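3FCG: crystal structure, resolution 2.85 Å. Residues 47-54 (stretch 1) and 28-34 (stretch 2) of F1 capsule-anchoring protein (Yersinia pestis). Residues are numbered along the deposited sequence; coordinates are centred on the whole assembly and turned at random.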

# COMPACT_ATOMS: atom_id res chain seq x y z
N PRO A 47 -5.29 9.43 14.71
CA PRO A 47 -4.53 8.32 14.13
C PRO A 47 -4.01 8.59 12.72
O PRO A 47 -4.69 9.25 11.93
CB PRO A 47 -5.54 7.17 14.10
CG PRO A 47 -6.60 7.55 15.08
CD PRO A 47 -6.69 9.04 14.97
N PHE A 48 -2.81 8.09 12.42
CA PHE A 48 -2.25 8.18 11.07
C PHE A 48 -1.52 6.90 10.67
O PHE A 48 -1.04 6.16 11.53
CB PHE A 48 -1.33 9.41 10.92
CG PHE A 48 -0.11 9.40 11.81
CD1 PHE A 48 -0.09 10.15 12.98
CD2 PHE A 48 1.02 8.66 11.47
CE1 PHE A 48 1.04 10.15 13.80
CE2 PHE A 48 2.15 8.66 12.28
CZ PHE A 48 2.16 9.41 13.45
N GLU A 49 -1.44 6.65 9.37
CA GLU A 49 -0.72 5.51 8.83
C GLU A 49 0.13 5.94 7.64
O GLU A 49 -0.39 6.44 6.64
CB GLU A 49 -1.68 4.39 8.44
CG GLU A 49 -1.02 3.04 8.25
CD GLU A 49 -2.01 1.96 7.86
OE1 GLU A 49 -2.27 1.07 8.70
OE2 GLU A 49 -2.53 2.00 6.73
N LEU A 50 1.44 5.73 7.75
CA LEU A 50 2.39 6.18 6.75
C LEU A 50 2.90 5.05 5.87
O LEU A 50 3.70 4.22 6.30
CB LEU A 50 3.57 6.90 7.42
CG LEU A 50 3.52 8.42 7.67
CD1 LEU A 50 2.15 8.94 8.09
CD2 LEU A 50 4.57 8.79 8.70
N ALA A 51 2.41 5.01 4.63
CA ALA A 51 2.88 4.07 3.62
C ALA A 51 4.05 4.68 2.84
O ALA A 51 4.37 5.85 3.03
CB ALA A 51 1.74 3.68 2.69
N ASN A 52 4.66 3.87 1.97
CA ASN A 52 5.88 4.26 1.23
C ASN A 52 7.04 4.64 2.15
O ASN A 52 7.11 5.75 2.69
CB ASN A 52 5.59 5.37 0.20
CG ASN A 52 6.82 5.75 -0.61
OD1 ASN A 52 7.49 4.90 -1.19
ND2 ASN A 52 7.12 7.05 -0.65
N LEU A 53 7.96 3.68 2.33
CA LEU A 53 9.08 3.81 3.25
C LEU A 53 10.28 3.06 2.67
O LEU A 53 10.12 2.29 1.72
CB LEU A 53 8.70 3.25 4.62
CG LEU A 53 7.62 3.94 5.47
CD1 LEU A 53 7.00 2.96 6.44
CD2 LEU A 53 8.18 5.15 6.20
N PRO A 54 11.49 3.26 3.24
CA PRO A 54 12.66 2.50 2.78
C PRO A 54 12.60 1.03 3.20
O PRO A 54 12.16 0.19 2.42
CB PRO A 54 13.82 3.20 3.48
CG PRO A 54 13.22 3.77 4.72
CD PRO A 54 11.84 4.21 4.31
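Stretch 2, residues 28-34: RVEVLRD

At the apolar centre of this contact, Val29 of stretch 2 packs against both Phe48 and Leu50 of stretch 1. Its CG2 lies 4.0 Å from the centroid of the Phe48 ring and 11° off the ring normal, a CH-pi contact over the face, while Val29 CG1 reaches Phe48 CE2 at 4.0 Å and Leu50 CD2 at 3.6 Å. One beta-branched residue thus serves two neighbours, a methyl on the aromatic face and a methyl against the leucine. Leu50 in turn bridges two valines, since its CD2 also lies 3.9 Å from Val31 CG2. All four of these side chains are buried, and all four point from CA to CB toward the opposing stretch.

The backbones explain the pattern. Residues 28-32 are extended strand, as are 47-50, and in each the alternation of side chains presents every second residue: Val29 and Val31 face Phe48 and Leu50, whereas Glu30 points away. The strands run in broadly the same direction, with a signed crossing angle of -39° and a closest axial approach of 10.0 Å. No hydrogen bond joins the stretches; they pack through side chains, with the CA atoms of Leu50 and Val29 8.7 Å apart.

Farther along, stretch 1 leaves its strand, yet the pairing continues. Leu53, whose CA-to-CB bond points sideways, brings its end nearer, placing CD2 4.3 Å from Val31 CG1, a looser apolar contact. At the exposed edge, Arg33, past the end of its strand, extends with chi1 to chi3 all t and lays one face of its guanidinium over Pro54, CZ to CB at 3.4 Å. At this edge the flat face of an arginine guanidinium packs on a proline ring carbon, with no hydrogen bond across the contact.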

# COMPACT_ATOMS: atom_id res chain seq x y z
N ARG A 28 2.67 17.63 10.91
CA ARG A 28 3.58 17.12 9.89
C ARG A 28 4.41 16.00 10.50
O ARG A 28 5.16 16.22 11.45
CB ARG A 28 4.50 18.24 9.39
CG ARG A 28 5.64 17.76 8.50
CD ARG A 28 6.41 18.92 7.90
NE ARG A 28 7.34 19.55 8.84
CZ ARG A 28 8.64 19.29 8.89
NH1 ARG A 28 9.20 18.41 8.06
NH2 ARG A 28 9.40 19.91 9.78
N VAL A 29 4.28 14.80 9.94
CA VAL A 29 5.03 13.65 10.43
C VAL A 29 6.25 13.38 9.54
O VAL A 29 6.12 13.03 8.37
CB VAL A 29 4.16 12.37 10.55
CG1 VAL A 29 4.93 11.29 11.29
CG2 VAL A 29 2.87 12.68 11.28
N GLU A 30 7.43 13.55 10.13
CA GLU A 30 8.69 13.35 9.43
C GLU A 30 9.33 12.03 9.86
O GLU A 30 9.35 11.71 11.05
CB GLU A 30 9.63 14.52 9.71
CG GLU A 30 10.93 14.51 8.92
CD GLU A 30 11.85 15.66 9.27
OE1 GLU A 30 11.61 16.33 10.30
OE2 GLU A 30 12.81 15.91 8.52
N VAL A 31 9.85 11.29 8.89
CA VAL A 31 10.55 10.03 9.17
C VAL A 31 12.01 10.13 8.74
O VAL A 31 12.31 10.35 7.56
CB VAL A 31 9.85 8.81 8.50
CG1 VAL A 31 10.65 7.54 8.73
CG2 VAL A 31 8.43 8.64 9.03
N LEU A 32 12.91 10.00 9.71
CA LEU A 32 14.35 10.06 9.47
C LEU A 32 14.97 8.68 9.58
O LEU A 32 14.50 7.84 10.35
CB LEU A 32 15.02 10.99 10.49
CG LEU A 32 14.68 12.48 10.51
CD1 LEU A 32 15.00 13.03 11.88
CD2 LEU A 32 15.45 13.23 9.44
N ARG A 33 16.02 8.44 8.80
CA ARG A 33 16.74 7.17 8.86
C ARG A 33 18.06 7.35 9.61
O ARG A 33 18.11 7.21 10.84
CB ARG A 33 16.96 6.61 7.45
CG ARG A 33 17.07 5.10 7.40
CD ARG A 33 17.43 4.65 6.00
NE ARG A 33 17.06 3.25 5.76
CZ ARG A 33 17.02 2.69 4.55
NH1 ARG A 33 17.32 3.39 3.46
NH2 ARG A 33 16.67 1.41 4.43
N ASP A 34 19.13 7.64 8.87
CA ASP A 34 20.42 7.97 9.47
C ASP A 34 20.68 9.46 9.26
O ASP A 34 21.62 9.85 8.56
CB ASP A 34 21.54 7.12 8.85
CG ASP A 34 21.41 5.64 9.20
OD1 ASP A 34 21.53 5.30 10.40
OD2 ASP A 34 21.20 4.83 8.28